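Local coordinates for Dps family protein (Staphylococcus aureus subsp. aureus, PDB 2D5K), which probably oxidises and stores iron and compacts the nucleoid as a twelve-subunit Dps protein of the ferritin-like superfamily, at residues Val43-Leu48 against Glu93-Glu98; Asp102-Ser107 against Met142-Leu147. All coordinates share one frame; numbering follows the deposited sequence.

Contact 1 of 2, residues Val43-Leu48 against Glu93-Glu98; sequences VKFEEL and EQMVEE
This contact belongs to the buried interior of the ferritin-like four-helix bundle, near one end of it. Helix 38-65 sends one phenylalanine, F45, towards M95 and V96 of helix 92-120. The two segments run in the same direction along the bundle. F45 and V96 carry the nearest CA atoms, 9.6 Å apart, so side chains alone bridge the gap.

M95 makes a Met-aromatic contact. Its SD lies 4.1 Å from F45 CE2 and 5.2 Å from the ring centroid. The sulfur approaches obliquely, 59° off the ring normal. The M95 chain is extended past CG (chi2 179°), which carries SD out to the ring, and the two side chains cross at about a right angle.

V96 comes to the ring from another quarter. Its CG2 sits at the ring edge, close to the plane, 4.4 Å from F45 CZ. The contact is small and wholly apolar, with no hydrogen bond between the segments.

Other parts of the chain complete the surroundings. H30 of helix 5-32 touches F45, F29 of the same helix touches M95, and the loop residue V33 touches both. Such packing of side chains between neighbouring helices is typical of the ferritin-like bundle.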
loop_
_atom_site.group_PDB
_atom_site.type_symbol
_atom_site.label_atom_id
_atom_site.label_comp_id
_atom_site.label_asym_id
_atom_site.label_seq_id
_atom_site.Cartn_x
_atom_site.Cartn_y
_atom_site.Cartn_z
ATOM N N VAL B 43 -16.290 18.293 4.215
ATOM C CA VAL B 43 -15.206 17.369 4.515
ATOM C C VAL B 43 -14.558 17.663 5.863
ATOM O O VAL B 43 -14.338 16.753 6.660
ATOM C CB VAL B 43 -14.116 17.413 3.421
ATOM C CG1 VAL B 43 -12.927 16.557 3.836
ATOM C CG2 VAL B 43 -14.691 16.913 2.109
ATOM N N LYS B 44 -14.256 18.930 6.126
ATOM C CA LYS B 44 -13.622 19.303 7.387
ATOM C C LYS B 44 -14.435 18.848 8.598
ATOM O O LYS B 44 -13.873 18.374 9.585
ATOM C CB LYS B 44 -13.404 20.820 7.458
ATOM C CG LYS B 44 -12.652 21.258 8.711
ATOM C CD LYS B 44 -11.290 20.571 8.790
ATOM C CE LYS B 44 -10.665 20.687 10.178
ATOM N NZ LYS B 44 -10.278 22.079 10.554
ATOM N N PHE B 45 -15.754 18.988 8.531
ATOM C CA PHE B 45 -16.589 18.571 9.651
ATOM C C PHE B 45 -16.515 17.063 9.872
ATOM O O PHE B 45 -16.627 16.596 11.006
ATOM C CB PHE B 45 -18.044 19.015 9.446
ATOM C CG PHE B 45 -18.232 20.513 9.478
ATOM C CD1 PHE B 45 -17.437 21.311 10.297
ATOM C CD2 PHE B 45 -19.209 21.121 8.699
ATOM C CE1 PHE B 45 -17.613 22.696 10.336
ATOM C CE2 PHE B 45 -19.393 22.501 8.733
ATOM C CZ PHE B 45 -18.592 23.289 9.553
ATOM N N GLU B 46 -16.323 16.300 8.798
ATOM C CA GLU B 46 -16.213 14.848 8.933
ATOM C C GLU B 46 -14.876 14.498 9.578
ATOM O O GLU B 46 -14.800 13.619 10.433
ATOM C CB GLU B 46 -16.318 14.148 7.575
ATOM C CG GLU B 46 -16.319 12.623 7.710
ATOM C CD GLU B 46 -16.570 11.894 6.405
ATOM O OE1 GLU B 46 -17.312 12.425 5.550
ATOM O OE2 GLU B 46 -16.041 10.773 6.245
ATOM N N GLU B 47 -13.818 15.188 9.170
ATOM C CA GLU B 47 -12.503 14.934 9.747
ATOM C C GLU B 47 -12.592 15.205 11.244
ATOM O O GLU B 47 -12.017 14.482 12.059
ATOM C CB GLU B 47 -11.453 15.843 9.103
ATOM C CG GLU B 47 -11.436 15.767 7.576
ATOM C CD GLU B 47 -10.318 16.587 6.948
ATOM O OE1 GLU B 47 -10.046 17.705 7.435
ATOM O OE2 GLU B 47 -9.721 16.117 5.956
ATOM N N LEU B 48 -13.334 16.249 11.602
ATOM C CA LEU B 48 -13.505 16.606 13.001
ATOM C C LEU B 48 -14.303 15.579 13.797
ATOM O O LEU B 48 -13.921 15.255 14.922
ATOM C CB LEU B 48 -14.161 17.988 13.123
ATOM C CG LEU B 48 -13.244 19.141 12.699
ATOM C CD1 LEU B 48 -14.026 20.444 12.648
ATOM C CD2 LEU B 48 -12.078 19.246 13.681
ATOM N N GLU B 93 -20.909 30.132 8.219
ATOM C CA GLU B 93 -20.151 31.017 9.092
ATOM C C GLU B 93 -20.560 30.840 10.553
ATOM O O GLU B 93 -19.710 30.780 11.439
ATOM C CB GLU B 93 -20.350 32.475 8.659
ATOM C CG GLU B 93 -19.512 33.471 9.439
ATOM C CD GLU B 93 -20.356 34.416 10.265
ATOM O OE1 GLU B 93 -21.211 33.931 11.039
ATOM O OE2 GLU B 93 -20.160 35.644 10.147
ATOM N N GLN B 94 -21.861 30.748 10.806
ATOM C CA GLN B 94 -22.351 30.583 12.173
ATOM C C GLN B 94 -21.933 29.232 12.746
ATOM O O GLN B 94 -21.715 29.097 13.947
ATOM C CB GLN B 94 -23.873 30.735 12.214
ATOM C CG GLN B 94 -24.346 32.114 11.776
ATOM C CD GLN B 94 -25.856 32.226 11.702
ATOM O OE1 GLN B 94 -26.535 31.318 11.225
ATOM N NE2 GLN B 94 -26.387 33.354 12.163
ATOM N N MET B 95 -21.818 28.229 11.883
ATOM C CA MET B 95 -21.401 26.909 12.345
ATOM C C MET B 95 -19.952 26.975 12.809
ATOM O O MET B 95 -19.611 26.480 13.882
ATOM C CB MET B 95 -21.521 25.879 11.219
ATOM C CG MET B 95 -22.946 25.594 10.785
ATOM S SD MET B 95 -22.979 24.402 9.434
ATOM C CE MET B 95 -24.722 23.962 9.429
ATOM N N VAL B 96 -19.099 27.588 11.995
ATOM C CA VAL B 96 -17.687 27.696 12.340
ATOM C C VAL B 96 -17.522 28.574 13.577
ATOM O O VAL B 96 -16.684 28.295 14.431
ATOM C CB VAL B 96 -16.868 28.255 11.158
ATOM C CG1 VAL B 96 -15.407 28.410 11.555
ATOM C CG2 VAL B 96 -16.989 27.319 9.968
ATOM N N GLU B 97 -18.332 29.624 13.685
ATOM C CA GLU B 97 -18.261 30.496 14.850
ATOM C C GLU B 97 -18.585 29.706 16.116
ATOM O O GLU B 97 -17.890 29.830 17.123
ATOM C CB GLU B 97 -19.243 31.668 14.723
ATOM C CG GLU B 97 -18.919 32.644 13.608
ATOM C CD GLU B 97 -19.883 33.820 13.563
ATOM O OE1 GLU B 97 -21.108 33.587 13.633
ATOM O OE2 GLU B 97 -19.414 34.974 13.449
ATOM N N GLU B 98 -19.636 28.891 16.072
ATOM C CA GLU B 98 -20.007 28.119 17.248
ATOM C C GLU B 98 -18.960 27.072 17.598
ATOM O O GLU B 98 -18.657 26.865 18.770
ATOM C CB GLU B 98 -21.365 27.435 17.072
ATOM C CG GLU B 98 -21.802 26.714 18.346
ATOM C CD GLU B 98 -23.288 26.451 18.408
ATOM O OE1 GLU B 98 -24.068 27.419 18.286
ATOM O OE2 GLU B 98 -23.676 25.281 18.590
#

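Contact 2 of 2, residues Asp102-Ser107 against Met142-Leu147; sequences DFTNIS and MFKSYL
This is an aromatic helix-helix contact with a water bridge nearer the surface. It joins helices 92-120 and 123-147, which run antiparallel as the last two long helices of the ferritin-like four-helix bundle. F103 and F143 meet in the buried part, and T104 and K144 meet further out.

The two phenylalanines form a T-shaped (edge-to-face) pair. F143 supplies the edge and F103 the face. The ring planes stand at 75° and the centroids are 5.1 Å apart. F143 CE2 points into the middle of the F103 ring, 3.6 Å above its plane. All six F103 ring carbons lie at similar distances from it; the nearest, F103 CD2, is 3.7 Å from F143 CE2. In both residues CG is anti to the carbonyl carbon (chi1 -80° for F103, -62° for F143), which aims each ring across the gap between the helices.

The pair is well embedded. V136 and H139 of helix 123-147 also pack on F103, while K44 of helix 38-65 packs on F143. M142 and S145, on the same helix as F143, pack on F38 of a second subunit, and the backbone of S145 hydrogen-bonds to that subunit. This helix thus serves the assembly as well as the bundle.

Towards the surface the link is polar but indirect. T104 OG1 hydrogen-bonds N140 ND2 and S100 O within the chain. K144 reaches over with its chain extended beyond CG, and its CE passes 4.3 Å from T104 OG1. A single water joins the two ends: it accepts a hydrogen bond from K144 NZ at 2.7 Å and lies 2.8 Å from T104 OG1.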
loop_
_atom_site.group_PDB
_atom_site.type_symbol
_atom_site.label_atom_id
_atom_site.label_comp_id
_atom_site.label_asym_id
_atom_site.label_seq_id
_atom_site.Cartn_x
_atom_site.Cartn_y
_atom_site.Cartn_z
ATOM N N ASP B 102 -16.934 26.647 21.014
ATOM C CA ASP B 102 -16.877 25.371 21.726
ATOM C C ASP B 102 -15.425 24.997 22.001
ATOM O O ASP B 102 -15.074 24.591 23.110
ATOM C CB ASP B 102 -17.522 24.240 20.913
ATOM C CG ASP B 102 -19.040 24.282 20.944
ATOM O OD1 ASP B 102 -19.605 24.788 21.937
ATOM O OD2 ASP B 102 -19.668 23.791 19.982
ATOM N N PHE B 103 -14.579 25.127 20.983
ATOM C CA PHE B 103 -13.173 24.781 21.143
ATOM C C PHE B 103 -12.468 25.688 22.140
ATOM O O PHE B 103 -11.579 25.245 22.866
ATOM C CB PHE B 103 -12.479 24.782 19.781
ATOM C CG PHE B 103 -12.726 23.522 18.985
ATOM C CD1 PHE B 103 -14.007 22.986 18.882
ATOM C CD2 PHE B 103 -11.676 22.863 18.354
ATOM C CE1 PHE B 103 -14.240 21.813 18.164
ATOM C CE2 PHE B 103 -11.898 21.690 17.632
ATOM C CZ PHE B 103 -13.183 21.164 17.539
ATOM N N THR B 104 -12.873 26.953 22.190
ATOM C CA THR B 104 -12.289 27.879 23.152
ATOM C C THR B 104 -12.690 27.411 24.553
ATOM O O THR B 104 -11.864 27.376 25.473
ATOM C CB THR B 104 -12.807 29.322 22.930
ATOM O OG1 THR B 104 -12.228 29.855 21.733
ATOM C CG2 THR B 104 -12.441 30.220 24.117
ATOM N N ASN B 105 -13.960 27.043 24.713
ATOM C CA ASN B 105 -14.457 26.579 26.004
ATOM C C ASN B 105 -13.784 25.285 26.446
ATOM O O ASN B 105 -13.415 25.131 27.611
ATOM C CB ASN B 105 -15.972 26.361 25.962
ATOM C CG ASN B 105 -16.742 27.648 25.743
ATOM O OD1 ASN B 105 -16.228 28.745 25.985
ATOM N ND2 ASN B 105 -17.988 27.522 25.299
ATOM N N ILE B 106 -13.638 24.353 25.512
ATOM C CA ILE B 106 -13.007 23.076 25.811
ATOM C C ILE B 106 -11.535 23.265 26.174
ATOM O O ILE B 106 -11.042 22.660 27.126
ATOM C CB ILE B 106 -13.132 22.118 24.607
ATOM C CG1 ILE B 106 -14.601 21.712 24.441
ATOM C CG2 ILE B 106 -12.232 20.889 24.804
ATOM C CD1 ILE B 106 -14.919 21.050 23.109
ATOM N N SER B 107 -10.831 24.108 25.425
ATOM C CA SER B 107 -9.419 24.329 25.710
ATOM C C SER B 107 -9.239 24.872 27.125
ATOM O O SER B 107 -8.293 24.504 27.820
ATOM C CB SER B 107 -8.804 25.297 24.697
ATOM O OG SER B 107 -7.413 25.445 24.940
ATOM N N MET B 142 -7.398 27.604 13.014
ATOM C CA MET B 142 -7.916 27.486 11.655
ATOM C C MET B 142 -9.331 28.069 11.550
ATOM O O MET B 142 -9.633 28.783 10.593
ATOM C CB MET B 142 -7.911 26.021 11.203
ATOM C CG MET B 142 -6.521 25.402 11.188
ATOM S SD MET B 142 -6.526 23.721 10.543
ATOM C CE MET B 142 -4.763 23.376 10.513
ATOM N N PHE B 143 -10.192 27.778 12.525
ATOM C CA PHE B 143 -11.557 28.312 12.502
ATOM C C PHE B 143 -11.517 29.836 12.511
ATOM O O PHE B 143 -12.197 30.491 11.715
ATOM C CB PHE B 143 -12.374 27.857 13.720
ATOM C CG PHE B 143 -12.558 26.367 13.823
ATOM C CD1 PHE B 143 -12.634 25.573 12.683
ATOM C CD2 PHE B 143 -12.686 25.762 15.072
ATOM C CE1 PHE B 143 -12.832 24.193 12.784
ATOM C CE2 PHE B 143 -12.886 24.381 15.185
ATOM C CZ PHE B 143 -12.959 23.598 14.036
ATOM N N LYS B 144 -10.727 30.397 13.421
ATOM C CA LYS B 144 -10.615 31.850 13.531
ATOM C C LYS B 144 -10.051 32.484 12.268
ATOM O O LYS B 144 -10.425 33.601 11.912
ATOM C CB LYS B 144 -9.748 32.225 14.731
ATOM C CG LYS B 144 -10.360 31.842 16.070
ATOM C CD LYS B 144 -9.414 32.181 17.213
ATOM C CE LYS B 144 -10.004 31.804 18.558
ATOM N NZ LYS B 144 -9.074 32.173 19.668
ATOM N N SER B 145 -9.154 31.775 11.589
ATOM C CA SER B 145 -8.574 32.296 10.356
ATOM C C SER B 145 -9.646 32.292 9.272
ATOM O O SER B 145 -9.776 33.251 8.508
ATOM C CB SER B 145 -7.374 31.442 9.926
ATOM O OG SER B 145 -6.307 31.581 10.851
ATOM N N TYR B 146 -10.420 31.213 9.212
ATOM C CA TYR B 146 -11.496 31.099 8.232
ATOM C C TYR B 146 -12.501 32.236 8.442
ATOM O O TYR B 146 -13.022 32.808 7.484
ATOM C CB TYR B 146 -12.212 29.753 8.394
ATOM C CG TYR B 146 -13.468 29.610 7.562
ATOM C CD1 TYR B 146 -13.415 29.123 6.258
ATOM C CD2 TYR B 146 -14.713 29.985 8.075
ATOM C CE1 TYR B 146 -14.572 29.011 5.483
ATOM C CE2 TYR B 146 -15.873 29.878 7.308
ATOM C CZ TYR B 146 -15.794 29.390 6.014
ATOM O OH TYR B 146 -16.935 29.290 5.252
ATOM N N LEU B 147 -12.757 32.555 9.707
ATOM C CA LEU B 147 -13.718 33.595 10.079
ATOM C C LEU B 147 -13.226 35.033 9.953
ATOM O O LEU B 147 -14.027 35.969 9.985
ATOM C CB LEU B 147 -14.193 33.359 11.513
ATOM C CG LEU B 147 -14.995 32.078 11.753
ATOM C CD1 LEU B 147 -15.165 31.847 13.248
ATOM C CD2 LEU B 147 -16.347 32.192 11.058
HETATM O O HOH W 1 -9.922 31.349 22.074
#

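Contacts 1 and 2 follow each other along helix 92-120, and their centres are 10 Å apart. They touch directly. L48 CD1 of contact 1 packs against F143 CZ of contact 2 at 3.6 Å, so F143 meets helix 38-65 as well as F103. L147 CG lies 3.7 Å from V96 CG1, which ties helix 123-147 to the first contact. A charged link also runs between them: K25 of helix 5-32 forms salt bridges with both E98 and D102. All four long helices are thus involved. Dps ferroxidase sites lie between subunits, and H30, which packs on F45, is probably one of their ligands, so contact 1 probably lies close behind such a site.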